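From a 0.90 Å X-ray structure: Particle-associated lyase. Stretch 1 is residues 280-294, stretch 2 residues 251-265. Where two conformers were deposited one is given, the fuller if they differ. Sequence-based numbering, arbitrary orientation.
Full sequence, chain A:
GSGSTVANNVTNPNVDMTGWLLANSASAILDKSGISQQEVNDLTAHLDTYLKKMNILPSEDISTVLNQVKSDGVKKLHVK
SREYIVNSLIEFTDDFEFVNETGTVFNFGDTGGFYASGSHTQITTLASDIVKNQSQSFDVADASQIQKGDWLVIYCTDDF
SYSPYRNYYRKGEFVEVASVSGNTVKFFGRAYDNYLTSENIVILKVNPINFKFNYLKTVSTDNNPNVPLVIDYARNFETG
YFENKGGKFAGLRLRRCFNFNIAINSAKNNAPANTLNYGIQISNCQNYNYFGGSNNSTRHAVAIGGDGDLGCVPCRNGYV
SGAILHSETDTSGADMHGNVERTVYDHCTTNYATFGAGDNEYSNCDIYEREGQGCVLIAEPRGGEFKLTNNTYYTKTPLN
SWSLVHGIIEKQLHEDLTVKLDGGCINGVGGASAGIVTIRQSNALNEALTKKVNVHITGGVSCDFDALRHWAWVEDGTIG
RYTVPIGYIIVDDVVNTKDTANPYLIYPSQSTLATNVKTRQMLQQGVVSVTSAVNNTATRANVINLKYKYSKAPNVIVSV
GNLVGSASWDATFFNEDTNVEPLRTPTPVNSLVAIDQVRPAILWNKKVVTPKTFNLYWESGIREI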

ATOM      1  N   ILE A 280      -7.593  16.443  15.481  1.00  4.72           N
ATOM      2  CA  ILE A 280      -6.223  16.275  15.904  1.00  4.86           C
ATOM      3  C   ILE A 280      -5.367  17.269  15.126  1.00  4.70           C
ATOM      4  O   ILE A 280      -5.493  17.358  13.909  1.00  5.58           O
ATOM      5  CB  ILE A 280      -5.694  14.840  15.616  1.00  5.47           C
ATOM      6  CG1 ILE A 280      -6.545  13.810  16.329  1.00  5.96           C
ATOM      7  CG2 ILE A 280      -4.221  14.727  16.036  1.00  7.00           C
ATOM      8  CD1 ILE A 280      -6.236  12.381  15.982  1.00  7.76           C
ATOM      9  N   GLN A 281      -4.496  17.990  15.839  1.00  4.84           N
ATOM     10  CA  GLN A 281      -3.448  18.764  15.196  1.00  4.72           C
ATOM     11  C   GLN A 281      -2.113  18.083  15.454  1.00  4.44           C
ATOM     12  O   GLN A 281      -1.711  17.911  16.612  1.00  5.24           O
ATOM     13  CB  GLN A 281      -3.408  20.222  15.658  1.00  5.48           C
ATOM     14  CG  GLN A 281      -2.450  21.053  14.785  1.00  5.70           C
ATOM     15  CD  GLN A 281      -2.397  22.519  15.161  1.00  5.77           C
ATOM     16  OE1 GLN A 281      -2.755  22.879  16.272  1.00  7.05           O
ATOM     17  NE2 GLN A 281      -1.931  23.356  14.232  1.00  6.64           N
ATOM     18  N   ILE A 282      -1.446  17.718  14.374  0.70  4.72           N
ATOM     19  CA  ILE A 282      -0.051  17.234  14.431  0.70  4.62           C
ATOM     20  C   ILE A 282       0.777  18.472  14.127  0.70  4.71           C
ATOM     21  O   ILE A 282       0.754  18.969  13.012  0.70  6.10           O
ATOM     22  CB  ILE A 282       0.125  16.073  13.430  0.70  5.02           C
ATOM     23  CG1 ILE A 282      -0.763  14.894  13.791  0.70  6.02           C
ATOM     24  CG2 ILE A 282       1.600  15.683  13.390  0.70  7.33           C
ATOM     25  CD1 ILE A 282      -0.854  13.827  12.715  0.70  6.04           C
ATOM     26  N   SER A 283       1.410  19.013  15.176  1.00  4.74           N
ATOM     27  CA  SER A 283       2.139  20.273  15.135  1.00  4.73           C
ATOM     28  C   SER A 283       3.631  20.009  15.164  1.00  4.53           C
ATOM     29  O   SER A 283       4.160  19.599  16.203  1.00  4.91           O
ATOM     30  CB  SER A 283       1.753  21.153  16.305  1.00  4.97           C
ATOM     31  OG  SER A 283       0.423  21.599  16.181  1.00  5.73           O
ATOM     32  N   ASN A 284       4.325  20.233  14.049  1.00  4.28           N
ATOM     33  CA  ASN A 284       5.792  20.224  14.074  1.00  4.45           C
ATOM     34  C   ASN A 284       6.360  18.895  14.588  1.00  4.45           C
ATOM     35  O   ASN A 284       7.207  18.876  15.477  1.00  5.03           O
ATOM     36  CB  ASN A 284       6.314  21.402  14.894  1.00  4.52           C
ATOM     37  CG  ASN A 284       5.633  22.690  14.500  1.00  4.81           C
ATOM     38  OD1 ASN A 284       4.807  23.232  15.254  1.00  5.33           O
ATOM     39  ND2 ASN A 284       5.915  23.155  13.295  1.00  5.33           N
ATOM     40  N   CYS A 285       5.880  17.793  13.998  1.00  4.68           N
ATOM     41  CA  CYS A 285       6.264  16.456  14.396  1.00  4.69           C
ATOM     42  C   CYS A 285       7.042  15.737  13.297  1.00  4.82           C
ATOM     43  O   CYS A 285       6.980  16.080  12.119  1.00  6.03           O
ATOM     44  CB  CYS A 285       5.045  15.609  14.732  1.00  5.12           C
ATOM     45  SG  CYS A 285       4.145  16.105  16.218  1.00  5.02           S
ATOM     46  N   GLN A 286       7.758  14.685  13.704  1.00  5.23           N
ATOM     47  CA  GLN A 286       8.592  13.907  12.789  1.00  4.99           C
ATOM     48  C   GLN A 286       8.457  12.434  13.105  1.00  5.49           C
ATOM     49  O   GLN A 286       8.650  12.035  14.252  1.00  6.88           O
ATOM     50  CB  GLN A 286      10.055  14.377  12.907  1.00  5.74           C
ATOM     51  CG  GLN A 286      10.992  13.792  11.869  1.00  5.72           C
ATOM     52  CD  GLN A 286      12.320  14.458  11.897  1.00  6.85           C
ATOM     53  OE1 GLN A 286      12.449  15.673  12.117  1.00  6.78           O
ATOM     54  NE2 GLN A 286      13.356  13.683  11.719  1.00 13.52           N
ATOM     55  N   ASN A 287       8.134  11.645  12.076  0.63  5.52           N
ATOM     56  CA  ASN A 287       8.080  10.189  12.206  0.63  6.63           C
ATOM     57  C   ASN A 287       6.848   9.814  12.997  0.63  6.96           C
ATOM     58  O   ASN A 287       6.890   9.568  14.203  0.63  7.61           O
ATOM     59  CB  ASN A 287       9.369   9.564  12.789  0.63  7.00           C
ATOM     60  CG  ASN A 287      10.691   9.910  12.087  0.63  8.29           C
ATOM     61  OD1 ASN A 287      11.721   9.566  12.704  0.63 14.80           O
ATOM     62  ND2 ASN A 287      10.678  10.544  10.984  0.63  8.68           N
ATOM     63  N   TYR A 288       5.550  10.215  12.440  0.63  9.27           N
ATOM     64  CA  TYR A 288       4.208  10.155  13.072  0.63  9.11           C
ATOM     65  C   TYR A 288       3.270   9.316  12.235  0.63  7.55           C
ATOM     66  O   TYR A 288       3.121   9.487  11.036  0.63  9.01           O
ATOM     67  CB  TYR A 288       3.595  11.540  13.271  0.63  9.37           C
ATOM     68  CG  TYR A 288       3.512  12.409  12.031  0.63  7.42           C
ATOM     69  CD1 TYR A 288       2.447  12.509  11.154  0.63  8.12           C
ATOM     70  CD2 TYR A 288       4.631  13.196  11.715  0.63  7.51           C
ATOM     71  CE1 TYR A 288       2.478  13.336  10.043  0.63  9.43           C
ATOM     72  CE2 TYR A 288       4.680  13.991  10.621  0.63  7.31           C
ATOM     73  CZ  TYR A 288       3.563  14.065   9.812  0.63  7.81           C
ATOM     74  OH  TYR A 288       3.847  14.898   8.711  0.63 12.02           O
ATOM     75  N   ASN A 289       2.791   7.769  12.795  0.52  7.24           N
ATOM     76  CA  ASN A 289       1.806   7.012  12.110  0.52  6.16           C
ATOM     77  C   ASN A 289       0.457   7.091  12.840  0.52  5.96           C
ATOM     78  O   ASN A 289       0.397   7.264  14.071  0.52  7.88           O
ATOM     79  CB  ASN A 289       2.220   5.566  12.012  0.52  7.01           C
ATOM     80  CG  ASN A 289       3.624   5.411  11.456  0.52  7.43           C
ATOM     81  OD1 ASN A 289       4.577   5.118  12.248  0.52  9.67           O
ATOM     82  ND2 ASN A 289       3.782   5.533  10.211  0.52  7.16           N
ATOM     83  N   TYR A 290      -0.571   6.907  12.041  1.00  5.51           N
ATOM     84  CA  TYR A 290      -1.966   6.819  12.542  1.00  5.45           C
ATOM     85  C   TYR A 290      -2.610   5.680  11.803  1.00  5.40           C
ATOM     86  O   TYR A 290      -3.075   5.867  10.669  1.00  6.19           O
ATOM     87  CB  TYR A 290      -2.654   8.148  12.319  1.00  5.64           C
ATOM     88  CG  TYR A 290      -4.046   8.338  12.895  1.00  5.33           C
ATOM     89  CD1 TYR A 290      -4.622   7.467  13.786  1.00  6.48           C
ATOM     90  CD2 TYR A 290      -4.774   9.470  12.551  1.00  6.16           C
ATOM     91  CE1 TYR A 290      -5.900   7.704  14.296  1.00  6.49           C
ATOM     92  CE2 TYR A 290      -6.021   9.737  13.070  1.00  6.12           C
ATOM     93  CZ  TYR A 290      -6.580   8.842  13.964  1.00  5.83           C
ATOM     94  OH  TYR A 290      -7.807   9.077  14.532  1.00  6.59           O
ATOM     95  N   PHE A 291      -2.582   4.498  12.397  1.00  6.77           N
ATOM     96  CA  PHE A 291      -3.022   3.241  11.798  1.00  7.17           C
ATOM     97  C   PHE A 291      -4.466   2.982  12.230  1.00  7.03           C
ATOM     98  O   PHE A 291      -4.738   2.190  13.137  1.00  8.07           O
ATOM     99  CB  PHE A 291      -2.096   2.098  12.158  1.00  7.90           C
ATOM    100  CG  PHE A 291      -0.722   2.096  11.548  1.00  8.71           C
ATOM    101  CD1 PHE A 291      -0.528   1.601  10.270  1.00 10.81           C
ATOM    102  CD2 PHE A 291       0.416   2.602  12.156  1.00 10.34           C
ATOM    103  CE1 PHE A 291       0.652   1.568   9.678  1.00 13.11           C
ATOM    104  CE2 PHE A 291       1.642   2.544  11.539  1.00 12.77           C
ATOM    105  CZ  PHE A 291       1.754   2.055  10.247  1.00 14.42           C
ATOM    106  N   GLY A 292      -5.377   3.616  11.558  1.00  9.48           N
ATOM    107  CA  GLY A 292      -6.764   3.391  11.640  1.00  8.57           C
ATOM    108  C   GLY A 292      -7.496   4.295  12.627  1.00  8.36           C
ATOM    109  O   GLY A 292      -7.085   4.471  13.771  1.00  9.39           O
ATOM    110  N   GLY A 293      -8.606   4.841  12.186  1.00  8.54           N
ATOM    111  CA  GLY A 293      -9.411   5.663  13.036  1.00  8.84           C
ATOM    112  C   GLY A 293     -10.386   6.533  12.265  1.00  7.12           C
ATOM    113  O   GLY A 293     -10.610   6.330  11.062  1.00  7.89           O
ATOM    114  N   SER A 294     -11.017   7.440  12.980  0.51  6.50           N
ATOM    115  CA  SER A 294     -11.958   8.382  12.416  0.51  6.41           C
ATOM    116  C   SER A 294     -11.924   9.654  13.238  0.51  6.42           C
ATOM    117  O   SER A 294     -11.794   9.612  14.458  0.51  7.94           O
ATOM    118  CB  SER A 294     -13.381   7.814  12.449  0.51  8.26           C
ATOM    119  OG  SER A 294     -14.352   8.676  11.876  0.51 14.92           O
TER
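Stretch 2 251-265: GLRLRRCFNFNIAIN

Neighbouring coils of a parallel β-stack often set like side chains upon like, and residues 251-265 laid on residues 280-294 largely follow the rule. The apolar centre gathers around Ile 262, which points toward stretch 1. Its CG2 lies 4.2 Å from Ile 280 CD1, its CD1 3.9 Å from Ile 282 CD1, and the same CG2 sits over one face of the Tyr 290 ring, 4.1 Å from the ring centroid, in a CH-π contact. Leu 254 joins this cluster through CD2, 3.9 Å from Ile 280 CG2. Ile 280 thus touches both Leu 254 and Ile 262, which lie eight residues apart in sequence with the corner at Asn 259 between them. Phe 260 extends the apolar patch: its CZ lies 3.3 Å from Tyr 288 CB, which rests over one face of the phenylalanine ring, and 3.7 Å from Cys 285 SG.

The backbone pairing has a matching register. Strand 252-255 runs parallel to strand 281-283, with an angle of 16° between their directions (signed crossing angle -16°) and a closest approach of 4.8 Å between the strand axes. Both chains are extended here, and Ile 280 pairs with Leu 252, Gln 281 with Arg 253, Ile 282 with Leu 254 and Ser 283 with Arg 255. The ladder alternates sides in the usual parallel manner: Gln 281 N donates to Leu 252 O (2.8 Å), Leu 254 N to Gln 281 O (3.0 Å), Ser 283 N to Leu 254 O (2.8 Å) and Arg 256 N to Ser 283 O (2.9 Å). Asn 284 and Arg 256 both adopt positive phi, so the two chains bend in similar fashion and the pairing resumes: Gln 286 N donates to Cys 257 O at 3.0 Å, and Asn 259 N to Gln 286 O at 3.0 Å. A second such bend, at Asn 287 and Asn 259, leads to Asn 289 N bonding Phe 260 O (2.9 Å) and Ile 262 N bonding Asn 289 O (2.8 Å).

Toward the polar edge, the alternation of strand side chains puts Gln 281 and Arg 253 on the face opposite Ile 280 and Leu 252. There Gln 281 OE1 accepts from both Arg 253 NE and Arg 253 NH2, each at 2.9 Å. At the other end, Asn 265 ND2 donates to Tyr 290 OH (3.0 Å), and water 3 links that hydroxyl with Asn 265 N and Ser 294 N, continuing the contact where direct backbone pairing has ceased.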

ATOM      1  N   GLY A 251      -8.984  19.462  19.388  1.00  5.12           N
ATOM      2  CA  GLY A 251      -9.287  18.473  20.415  1.00  5.51           C
ATOM      3  C   GLY A 251      -8.062  17.858  21.069  1.00  5.38           C
ATOM      4  O   GLY A 251      -7.973  17.759  22.321  1.00  6.48           O
ATOM      5  N   LEU A 252      -7.098  17.457  20.249  1.00  5.37           N
ATOM      6  CA  LEU A 252      -5.862  16.830  20.673  1.00  5.12           C
ATOM      7  C   LEU A 252      -4.746  17.430  19.856  1.00  4.97           C
ATOM      8  O   LEU A 252      -4.883  17.513  18.621  1.00  6.29           O
ATOM      9  CB  LEU A 252      -5.934  15.326  20.419  1.00  5.74           C
ATOM     10  CG  LEU A 252      -4.665  14.515  20.724  1.00  6.15           C
ATOM     11  CD1 LEU A 252      -4.322  14.538  22.196  1.00  6.73           C
ATOM     12  CD2 LEU A 252      -4.828  13.061  20.243  1.00  7.53           C
ATOM     13  N   ARG A 253      -3.637  17.808  20.495  1.00  4.68           N
ATOM     14  CA  ARG A 253      -2.465  18.270  19.754  1.00  4.60           C
ATOM     15  C   ARG A 253      -1.256  17.468  20.196  1.00  4.66           C
ATOM     16  O   ARG A 253      -0.985  17.328  21.398  1.00  5.17           O
ATOM     17  CB  ARG A 253      -2.210  19.765  19.982  1.00  5.15           C
ATOM     18  CG  ARG A 253      -0.960  20.279  19.300  1.00  5.70           C
ATOM     19  CD  ARG A 253      -0.706  21.752  19.530  1.00  6.60           C
ATOM     20  NE  ARG A 253      -1.755  22.563  18.936  1.00  6.11           N
ATOM     21  CZ  ARG A 253      -2.343  23.629  19.471  1.00  6.21           C
ATOM     22  NH1 ARG A 253      -1.997  24.059  20.669  1.00  7.99           N
ATOM     23  NH2 ARG A 253      -3.318  24.243  18.800  1.00  7.20           N
ATOM     24  N   LEU A 254      -0.524  16.940  19.206  0.58  4.62           N
ATOM     25  CA  LEU A 254       0.798  16.332  19.402  0.58  4.50           C
ATOM     26  C   LEU A 254       1.781  17.353  18.806  0.58  4.41           C
ATOM     27  O   LEU A 254       1.671  17.628  17.609  0.58  5.05           O
ATOM     28  CB  LEU A 254       0.982  15.006  18.698  0.58  5.36           C
ATOM     29  CG  LEU A 254       0.121  13.813  19.100  0.58  6.68           C
ATOM     30  CD1 LEU A 254      -0.076  13.739  20.603  0.58 10.02           C
ATOM     31  CD2 LEU A 254      -1.251  13.844  18.464  0.58  7.33           C
ATOM     32  N   ARG A 255       2.667  17.905  19.639  1.00  4.63           N
ATOM     33  CA  ARG A 255       3.515  19.016  19.240  1.00  4.46           C
ATOM     34  C   ARG A 255       4.975  18.663  19.459  1.00  4.34           C
ATOM     35  O   ARG A 255       5.357  18.224  20.537  1.00  4.59           O
ATOM     36  CB  ARG A 255       3.141  20.263  20.048  1.00  4.88           C
ATOM     37  CG  ARG A 255       3.935  21.518  19.698  1.00  5.21           C
ATOM     38  CD  ARG A 255       3.290  22.729  20.315  1.00  6.31           C
ATOM     39  NE  ARG A 255       3.913  23.999  19.972  1.00  6.34           N
ATOM     40  CZ  ARG A 255       4.574  24.794  20.809  1.00  6.16           C
ATOM     41  NH1 ARG A 255       4.946  24.399  21.992  1.00  8.21           N
ATOM     42  NH2 ARG A 255       4.883  26.015  20.386  1.00  7.49           N
ATOM     43  N   ARG A 256       5.806  18.870  18.443  1.00  4.26           N
ATOM     44  CA  ARG A 256       7.240  18.638  18.598  1.00  4.47           C
ATOM     45  C   ARG A 256       7.501  17.229  19.161  1.00  4.34           C
ATOM     46  O   ARG A 256       8.347  17.032  20.020  1.00  5.10           O
ATOM     47  CB  ARG A 256       7.930  19.723  19.422  1.00  4.67           C
ATOM     48  CG  ARG A 256       7.824  21.114  18.765  1.00  4.79           C
ATOM     49  CD  ARG A 256       8.527  22.218  19.551  1.00  5.18           C
ATOM     50  NE  ARG A 256       7.973  22.331  20.903  1.00  5.55           N
ATOM     51  CZ  ARG A 256       8.296  23.282  21.740  1.00  6.36           C
ATOM     52  NH1 ARG A 256       9.092  24.275  21.410  1.00  7.29           N
ATOM     53  NH2 ARG A 256       7.789  23.250  22.967  1.00  6.90           N
ATOM     54  N   CYS A 257       6.777  16.251  18.616  1.00  4.60           N
ATOM     55  CA  CYS A 257       6.932  14.861  18.998  1.00  4.62           C
ATOM     56  C   CYS A 257       7.657  14.095  17.870  1.00  4.68           C
ATOM     57  O   CYS A 257       7.629  14.488  16.706  1.00  5.21           O
ATOM     58  CB  CYS A 257       5.611  14.204  19.363  1.00  5.01           C
ATOM     59  SG  CYS A 257       4.894  14.819  20.917  1.00  5.31           S
ATOM     60  N   PHE A 258       8.295  12.998  18.276  1.00  4.98           N
ATOM     61  CA  PHE A 258       9.285  12.322  17.432  1.00  4.90           C
ATOM     62  C   PHE A 258       9.113  10.820  17.607  1.00  5.14           C
ATOM     63  O   PHE A 258       9.341  10.299  18.709  1.00  6.09           O
ATOM     64  CB  PHE A 258      10.668  12.791  17.886  1.00  5.25           C
ATOM     65  CG  PHE A 258      11.895  12.401  17.093  1.00  5.62           C
ATOM     66  CD1 PHE A 258      11.874  12.017  15.761  1.00  6.19           C
ATOM     67  CD2 PHE A 258      13.143  12.509  17.693  1.00  7.28           C
ATOM     68  CE1 PHE A 258      13.043  11.762  15.087  1.00  7.80           C
ATOM     69  CE2 PHE A 258      14.318  12.292  17.019  1.00  8.84           C
ATOM     70  CZ  PHE A 258      14.266  11.911  15.697  1.00  8.84           C
ATOM     71  N   ASN A 259       8.719  10.132  16.553  0.61  5.14           N
ATOM     72  CA  ASN A 259       8.522   8.654  16.578  0.61  5.54           C
ATOM     73  C   ASN A 259       7.328   8.272  17.453  0.61  5.45           C
ATOM     74  O   ASN A 259       7.462   7.880  18.607  0.61  6.26           O
ATOM     75  CB  ASN A 259       9.762   7.904  17.020  0.61  6.12           C
ATOM     76  CG  ASN A 259      11.015   8.375  16.314  0.61  6.43           C
ATOM     77  OD1 ASN A 259      11.981   8.624  17.078  0.61  9.27           O
ATOM     78  ND2 ASN A 259      11.045   8.455  15.073  0.61  6.25           N
ATOM     79  N   PHE A 260       6.135   8.337  16.856  1.00  5.78           N
ATOM     80  CA  PHE A 260       4.966   7.970  17.644  1.00  5.71           C
ATOM     81  C   PHE A 260       3.871   7.433  16.736  1.00  5.70           C
ATOM     82  O   PHE A 260       3.805   7.723  15.549  1.00  6.81           O
ATOM     83  CB  PHE A 260       4.469   9.112  18.532  1.00  5.89           C
ATOM     84  CG  PHE A 260       3.982  10.325  17.767  1.00  5.79           C
ATOM     85  CD1 PHE A 260       4.896  11.289  17.350  1.00  6.17           C
ATOM     86  CD2 PHE A 260       2.643  10.480  17.459  1.00  6.43           C
ATOM     87  CE1 PHE A 260       4.462  12.399  16.659  1.00  6.54           C
ATOM     88  CE2 PHE A 260       2.213  11.597  16.757  1.00  7.01           C
ATOM     89  CZ  PHE A 260       3.124  12.558  16.378  1.00  6.91           C
ATOM     90  N   ASN A 261       2.987   6.658  17.371  1.00  5.54           N
ATOM     91  CA  ASN A 261       1.775   6.127  16.769  1.00  6.08           C
ATOM     92  C   ASN A 261       0.573   6.713  17.533  1.00  7.01           C
ATOM     93  O   ASN A 261       0.551   6.700  18.774  1.00  9.64           O
ATOM     94  CB  ASN A 261       1.740   4.623  16.848  1.00  6.74           C
ATOM     95  CG  ASN A 261       2.744   3.941  15.936  1.00  7.19           C
ATOM     96  OD1 ASN A 261       3.310   4.513  15.010  1.00  7.99           O
ATOM     97  ND2 ASN A 261       3.012   2.677  16.247  1.00 12.00           N
ATOM     98  N   ILE A 262      -0.408   7.177  16.783  1.00  6.56           N
ATOM     99  CA  ILE A 262      -1.659   7.670  17.354  1.00  6.94           C
ATOM    100  C   ILE A 262      -2.658   6.534  17.427  1.00  6.22           C
ATOM    101  O   ILE A 262      -3.054   5.988  16.384  1.00  6.87           O
ATOM    102  CB  ILE A 262      -2.220   8.835  16.486  1.00  8.41           C
ATOM    103  CG1 ILE A 262      -1.207   9.967  16.343  1.00  8.95           C
ATOM    104  CG2 ILE A 262      -3.552   9.286  17.039  1.00 10.11           C
ATOM    105  CD1 ILE A 262      -1.646  11.069  15.399  1.00 10.93           C
ATOM    106  N   ALA A 263      -3.101   6.168  18.630  1.00  6.79           N
ATOM    107  CA  ALA A 263      -4.083   5.104  18.836  1.00  7.27           C
ATOM    108  C   ALA A 263      -5.480   5.607  18.499  1.00  6.10           C
ATOM    109  O   ALA A 263      -5.733   6.819  18.421  1.00  6.17           O
ATOM    110  CB  ALA A 263      -4.051   4.622  20.278  1.00 11.56           C
ATOM    111  N   ILE A 264      -6.370   4.693  18.242  0.69  6.73           N
ATOM    112  CA  ILE A 264      -7.740   5.097  17.890  0.69  6.28           C
ATOM    113  C   ILE A 264      -8.296   5.916  19.039  0.69  6.03           C
ATOM    114  O   ILE A 264      -7.978   5.738  20.251  0.69  6.59           O
ATOM    115  CB  ILE A 264      -8.580   3.870  17.531  0.69  6.58           C
ATOM    116  CG1 ILE A 264      -9.874   4.251  16.819  0.69  6.41           C
ATOM    117  CG2 ILE A 264      -8.822   2.987  18.723  0.69  7.74           C
ATOM    118  CD1 ILE A 264     -10.553   3.104  16.095  0.69  7.91           C
ATOM    119  N   ASN A 265      -9.147   6.884  18.729  1.00  5.88           N
ATOM    120  CA  ASN A 265      -9.554   7.991  19.591  1.00  5.48           C
ATOM    121  C   ASN A 265     -10.865   8.571  19.087  1.00  5.24           C
ATOM    122  O   ASN A 265     -11.370   8.225  18.016  1.00  5.99           O
ATOM    123  CB  ASN A 265      -8.444   9.072  19.616  1.00  5.35           C
ATOM    124  CG  ASN A 265      -8.251   9.648  18.227  1.00  5.24           C
ATOM    125  OD1 ASN A 265      -9.002  10.530  17.791  1.00  5.56           O
ATOM    126  ND2 ASN A 265      -7.273   9.120  17.511  1.00  5.68           N
TER
HETATM  127  O   HOH W   1      -1.256   4.387  14.962  1.00  9.48           O
HETATM  128  O   HOH W   2      -4.928   4.114  15.537  1.00 12.89           O
HETATM  129  O   HOH W   3      -9.826   7.528  15.773  1.00  6.89           O